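Local structure of fumarylacetoacetate hydrolase (Burkholderia xenovorans, 5TI1) at residues F322-Q334 and D413-G425. The protein probably hydrolyses fumarylacetoacetate to fumarate and acetoacetate, the last step of phenylalanine and tyrosine breakdown, with a bound magnesium ion. Sequence-based numbering, arbitrary orientation.
Sequences FDITLEVTLRPQQ and DGDELTLAGWCQG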
loop_
_atom_site.group_PDB
_atom_site.type_symbol
_atom_site.label_atom_id
_atom_site.label_comp_id
_atom_site.label_asym_id
_atom_site.label_seq_id
_atom_site.Cartn_x
_atom_site.Cartn_y
_atom_site.Cartn_z
ATOM N N PHE B 322 7.629 -5.086 24.858
ATOM C CA PHE B 322 6.472 -4.668 25.629
ATOM C C PHE B 322 5.691 -5.892 26.080
ATOM O O PHE B 322 5.478 -6.834 25.310
ATOM C CB PHE B 322 5.596 -3.703 24.831
ATOM C CG PHE B 322 6.233 -2.353 24.633
ATOM C CD1 PHE B 322 7.103 -2.131 23.578
ATOM C CD2 PHE B 322 5.995 -1.321 25.527
ATOM C CE1 PHE B 322 7.711 -0.893 23.407
ATOM C CE2 PHE B 322 6.606 -0.076 25.362
ATOM C CZ PHE B 322 7.467 0.133 24.307
ATOM N N ASP B 323 5.292 -5.867 27.348
ATOM C CA ASP B 323 4.629 -6.984 28.021
ATOM C C ASP B 323 3.129 -6.856 27.770
ATOM O O ASP B 323 2.398 -6.230 28.538
ATOM C CB ASP B 323 4.983 -6.960 29.502
ATOM C CG ASP B 323 4.409 -8.126 30.273
ATOM O OD1 ASP B 323 3.698 -8.973 29.692
ATOM O OD2 ASP B 323 4.675 -8.183 31.488
ATOM N N ILE B 324 2.671 -7.439 26.662
ATOM C CA ILE B 324 1.273 -7.366 26.228
ATOM C C ILE B 324 0.743 -8.789 26.187
ATOM O O ILE B 324 1.158 -9.588 25.337
ATOM C CB ILE B 324 1.104 -6.699 24.858
ATOM C CG1 ILE B 324 1.890 -5.390 24.751
ATOM C CG2 ILE B 324 -0.364 -6.427 24.598
ATOM C CD1 ILE B 324 1.673 -4.677 23.408
ATOM N N THR B 325 -0.153 -9.115 27.116
ATOM C CA THR B 325 -0.819 -10.408 27.102
ATOM C C THR B 325 -1.808 -10.442 25.942
ATOM O O THR B 325 -2.591 -9.506 25.761
ATOM C CB THR B 325 -1.536 -10.652 28.435
ATOM O OG1 THR B 325 -0.566 -10.809 29.477
ATOM C CG2 THR B 325 -2.392 -11.908 28.374
ATOM N N LEU B 326 -1.753 -11.502 25.141
ATOM C CA LEU B 326 -2.633 -11.671 23.990
ATOM C C LEU B 326 -3.373 -13.002 24.073
ATOM O O LEU B 326 -2.812 -14.008 24.524
ATOM C CB LEU B 326 -1.832 -11.598 22.686
ATOM C CG LEU B 326 -1.011 -10.332 22.450
ATOM C CD1 LEU B 326 -0.012 -10.563 21.333
ATOM C CD2 LEU B 326 -1.890 -9.139 22.124
ATOM N N GLU B 327 -4.635 -13.003 23.627
ATOM C CA GLU B 327 -5.470 -14.195 23.616
ATOM C C GLU B 327 -6.328 -14.195 22.361
ATOM O O GLU B 327 -6.658 -13.144 21.809
ATOM C CB GLU B 327 -6.392 -14.288 24.850
ATOM C CG GLU B 327 -5.657 -14.275 26.183
ATOM C CD GLU B 327 -6.542 -14.673 27.359
ATOM O OE1 GLU B 327 -7.737 -14.957 27.136
ATOM O OE2 GLU B 327 -6.036 -14.701 28.504
ATOM N N VAL B 328 -6.692 -15.389 21.915
ATOM C CA VAL B 328 -7.591 -15.550 20.784
ATOM C C VAL B 328 -8.659 -16.546 21.196
ATOM O O VAL B 328 -8.352 -17.572 21.815
ATOM C CB VAL B 328 -6.850 -16.014 19.512
ATOM C CG1 VAL B 328 -7.832 -16.274 18.360
ATOM C CG2 VAL B 328 -5.771 -14.974 19.098
ATOM N N THR B 329 -9.910 -16.231 20.895
ATOM C CA THR B 329 -10.993 -17.181 21.067
ATOM C C THR B 329 -11.618 -17.478 19.714
ATOM O O THR B 329 -11.559 -16.662 18.781
ATOM C CB THR B 329 -12.058 -16.677 22.061
ATOM O OG1 THR B 329 -12.733 -15.536 21.523
ATOM C CG2 THR B 329 -11.410 -16.308 23.404
ATOM N N LEU B 330 -12.183 -18.680 19.610
ATOM C CA LEU B 330 -12.888 -19.125 18.418
ATOM C C LEU B 330 -14.258 -19.603 18.864
ATOM O O LEU B 330 -14.359 -20.398 19.802
ATOM C CB LEU B 330 -12.122 -20.250 17.700
ATOM C CG LEU B 330 -12.578 -20.686 16.295
ATOM C CD1 LEU B 330 -11.428 -21.332 15.545
ATOM C CD2 LEU B 330 -13.777 -21.633 16.330
ATOM N N ARG B 331 -15.305 -19.106 18.222
ATOM C CA ARG B 331 -16.654 -19.542 18.572
ATOM C C ARG B 331 -17.360 -20.092 17.344
ATOM O O ARG B 331 -17.651 -19.326 16.406
ATOM C CB ARG B 331 -17.466 -18.409 19.197
ATOM C CG ARG B 331 -18.860 -18.859 19.604
ATOM C CD ARG B 331 -19.517 -17.912 20.584
ATOM N NE ARG B 331 -19.652 -16.573 20.032
ATOM C CZ ARG B 331 -20.550 -16.234 19.114
ATOM N NH1 ARG B 331 -21.393 -17.144 18.636
ATOM N NH2 ARG B 331 -20.598 -14.984 18.662
ATOM N N PRO B 332 -17.608 -21.401 17.292
ATOM C CA PRO B 332 -18.448 -21.962 16.230
ATOM C C PRO B 332 -19.811 -21.294 16.208
ATOM O O PRO B 332 -20.309 -20.820 17.233
ATOM C CB PRO B 332 -18.573 -23.444 16.612
ATOM C CG PRO B 332 -17.367 -23.708 17.501
ATOM C CD PRO B 332 -17.095 -22.425 18.221
ATOM N N GLN B 333 -20.425 -21.298 15.017
ATOM C CA GLN B 333 -21.712 -20.630 14.824
ATOM C C GLN B 333 -22.785 -21.156 15.771
ATOM O O GLN B 333 -23.634 -20.382 16.228
ATOM C CB GLN B 333 -22.170 -20.775 13.367
ATOM C CG GLN B 333 -23.534 -20.136 13.035
ATOM C CD GLN B 333 -23.550 -18.613 13.170
ATOM O OE1 GLN B 333 -24.610 -18.009 13.329
ATOM N NE2 GLN B 333 -22.379 -17.997 13.124
ATOM N N GLN B 334 -22.777 -22.452 16.076
ATOM C CA GLN B 334 -23.813 -23.020 16.937
ATOM C C GLN B 334 -23.486 -22.909 18.422
ATOM O O GLN B 334 -24.321 -23.278 19.256
ATOM C CB GLN B 334 -24.067 -24.493 16.581
ATOM C CG GLN B 334 -24.462 -24.734 15.133
ATOM C CD GLN B 334 -25.558 -23.793 14.672
ATOM O OE1 GLN B 334 -26.577 -23.623 15.344
ATOM N NE2 GLN B 334 -25.346 -23.163 13.531
ATOM N N ASP B 413 -16.792 -22.007 8.232
ATOM C CA ASP B 413 -17.796 -20.981 7.987
ATOM C C ASP B 413 -18.645 -20.760 9.233
ATOM O O ASP B 413 -19.004 -21.708 9.935
ATOM C CB ASP B 413 -18.684 -21.376 6.803
ATOM C CG ASP B 413 -17.941 -21.355 5.466
ATOM O OD1 ASP B 413 -16.800 -20.842 5.394
ATOM O OD2 ASP B 413 -18.515 -21.846 4.473
ATOM N N GLY B 414 -18.948 -19.494 9.517
ATOM C CA GLY B 414 -19.688 -19.140 10.706
ATOM C C GLY B 414 -18.873 -19.077 11.990
ATOM O O GLY B 414 -19.426 -18.681 13.027
ATOM N N ASP B 415 -17.602 -19.480 11.970
ATOM C CA ASP B 415 -16.720 -19.270 13.121
ATOM C C ASP B 415 -16.435 -17.784 13.314
ATOM O O ASP B 415 -16.135 -17.065 12.354
ATOM C CB ASP B 415 -15.380 -19.983 12.931
ATOM C CG ASP B 415 -15.471 -21.492 12.993
ATOM O OD1 ASP B 415 -16.564 -22.052 13.262
ATOM O OD2 ASP B 415 -14.408 -22.120 12.779
ATOM N N GLU B 416 -16.487 -17.328 14.560
ATOM C CA GLU B 416 -16.063 -15.975 14.902
ATOM C C GLU B 416 -14.721 -16.048 15.622
ATOM O O GLU B 416 -14.571 -16.790 16.598
ATOM C CB GLU B 416 -17.102 -15.256 15.771
ATOM C CG GLU B 416 -16.693 -13.824 16.161
ATOM C CD GLU B 416 -17.771 -13.071 16.944
ATOM O OE1 GLU B 416 -18.230 -13.575 18.000
ATOM O OE2 GLU B 416 -18.147 -11.962 16.501
ATOM N N LEU B 417 -13.746 -15.289 15.133
ATOM C CA LEU B 417 -12.399 -15.273 15.694
ATOM C C LEU B 417 -12.190 -13.934 16.383
ATOM O O LEU B 417 -12.370 -12.883 15.755
ATOM C CB LEU B 417 -11.347 -15.500 14.605
ATOM C CG LEU B 417 -11.053 -16.955 14.211
ATOM C CD1 LEU B 417 -10.304 -17.664 15.334
ATOM C CD2 LEU B 417 -12.299 -17.752 13.802
ATOM N N THR B 418 -11.821 -13.968 17.669
ATOM C CA THR B 418 -11.684 -12.750 18.461
ATOM C C THR B 418 -10.302 -12.673 19.091
ATOM O O THR B 418 -9.952 -13.501 19.941
ATOM C CB THR B 418 -12.762 -12.670 19.543
ATOM O OG1 THR B 418 -14.060 -12.813 18.946
ATOM C CG2 THR B 418 -12.687 -11.328 20.240
ATOM N N LEU B 419 -9.542 -11.654 18.711
ATOM C CA LEU B 419 -8.279 -11.316 19.365
ATOM C C LEU B 419 -8.535 -10.344 20.507
ATOM O O LEU B 419 -9.346 -9.420 20.379
ATOM C CB LEU B 419 -7.303 -10.668 18.378
ATOM C CG LEU B 419 -6.400 -11.496 17.467
ATOM C CD1 LEU B 419 -7.198 -12.381 16.592
ATOM C CD2 LEU B 419 -5.507 -10.569 16.615
ATOM N N ALA B 420 -7.825 -10.542 21.619
ATOM C CA ALA B 420 -7.928 -9.657 22.766
ATOM C C ALA B 420 -6.543 -9.482 23.373
ATOM O O ALA B 420 -5.678 -10.352 23.243
ATOM C CB ALA B 420 -8.897 -10.198 23.824
ATOM N N GLY B 421 -6.341 -8.364 24.057
ATOM C CA GLY B 421 -5.023 -8.063 24.585
ATOM C C GLY B 421 -5.063 -7.032 25.682
ATOM O O GLY B 421 -5.897 -6.122 25.671
ATOM N N TRP B 422 -4.123 -7.157 26.622
ATOM C CA TRP B 422 -3.986 -6.171 27.680
ATOM C C TRP B 422 -2.587 -6.258 28.270
ATOM O O TRP B 422 -1.923 -7.297 28.191
ATOM C CB TRP B 422 -5.040 -6.370 28.780
ATOM C CG TRP B 422 -5.058 -7.753 29.316
ATOM C CD1 TRP B 422 -4.297 -8.256 30.343
ATOM C CD2 TRP B 422 -5.877 -8.827 28.859
ATOM N NE1 TRP B 422 -4.588 -9.579 30.536
ATOM C CE2 TRP B 422 -5.560 -9.955 29.640
ATOM C CE3 TRP B 422 -6.846 -8.948 27.853
ATOM C CZ2 TRP B 422 -6.183 -11.188 29.454
ATOM C CZ3 TRP B 422 -7.460 -10.171 27.670
ATOM C CH2 TRP B 422 -7.130 -11.276 28.468
ATOM N N CYS B 423 -2.137 -5.139 28.828
ATOM C CA CYS B 423 -0.986 -5.129 29.713
ATOM C C CYS B 423 -1.500 -5.237 31.141
ATOM O O CYS B 423 -2.394 -4.483 31.536
ATOM C CB CYS B 423 -0.165 -3.855 29.532
ATOM S SG CYS B 423 0.376 -3.555 27.827
ATOM N N GLN B 424 -0.950 -6.184 31.902
ATOM C CA GLN B 424 -1.345 -6.396 33.290
ATOM C C GLN B 424 -0.419 -5.621 34.223
ATOM O O GLN B 424 0.797 -5.837 34.217
ATOM C CB GLN B 424 -1.311 -7.882 33.637
ATOM C CG GLN B 424 -1.817 -8.212 35.037
ATOM C CD GLN B 424 -3.293 -7.910 35.209
ATOM O OE1 GLN B 424 -4.149 -8.522 34.561
ATOM N NE2 GLN B 424 -3.598 -6.957 36.080
ATOM N N GLY B 425 -0.995 -4.709 35.008
ATOM C CA GLY B 425 -0.302 -4.048 36.088
ATOM C C GLY B 425 -0.758 -4.570 37.440
ATOM O O GLY B 425 -1.433 -5.593 37.547
HETATM O O HOH W 1 2.176 -8.120 33.133
HETATM O O HOH W 2 -14.454 -15.601 19.153
HETATM O O HOH W 3 -19.948 -17.737 15.864
HETATM O O HOH W 4 -19.057 -22.195 12.542
#
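Thr325, Glu327, Thr329 and Arg331 pair with Trp422, Ala420, Thr418 and Glu416 in four antiparallel hydrogen-bonded pairs, each joined by two N-H...O=C bonds. Between them lie the non-hydrogen-bonded pairs Leu326-Gly421, Val328-Leu419 and Leu330-Leu417, where alpha carbons approach carbonyl oxygens, as in Gly421 CA to Thr325 O at 3.1 Å. The axes of strands 325-331 and 416-424 come within 4.7 Å of each other at their closest.

On the face bearing Trp422, the indole CG sits between its own backbone N and carbonyl carbon (chi1 53°), which turns the ring across the neighbouring strand. Thr325 CB lies over one face in a CH-pi contact, 4.2 Å from the five-membered-ring centroid, and Thr325 CG2 covers that face nearer the rim. The Glu327 carboxylate meets the other end of the indole obliquely, OE2 3.6 Å from Trp422 CH2; Arg429 adds a cation-pi contact.

These strands belong to the mixed sheet of the FAH C-terminal domain, between strands 339-345 and 429-440. The opposite face packs on strand 252-263 of the second sheet, which carries metal ligands; the Leu419 side chain lies about 10 Å from the magnesium ion. Here Val328 CG2 and Leu419 CD1 meet side by side at 3.9 Å, and Leu330 CD1 touches Leu417 CD1.

Arg331 bends at chi3 (60°) and brings NH2 to Glu416 OE1 at 2.8 Å, a salt bridge whose hydrogen bond is weak, the N-H...O angle being only 126°; the guanidinium and carboxylate planes stand almost perpendicular. Gln333 NE2 reaches a lone pair of Gly414 O at 3.0 Å, with the acceptor lying in the plane of the Gln333 amide. One water links Thr329 OG1, Thr418 OG1 and Glu416 O; another joins Gln333 N to Asp413 O and Asp415 OD1, while Asp415 OD2 forms a salt bridge with Arg408.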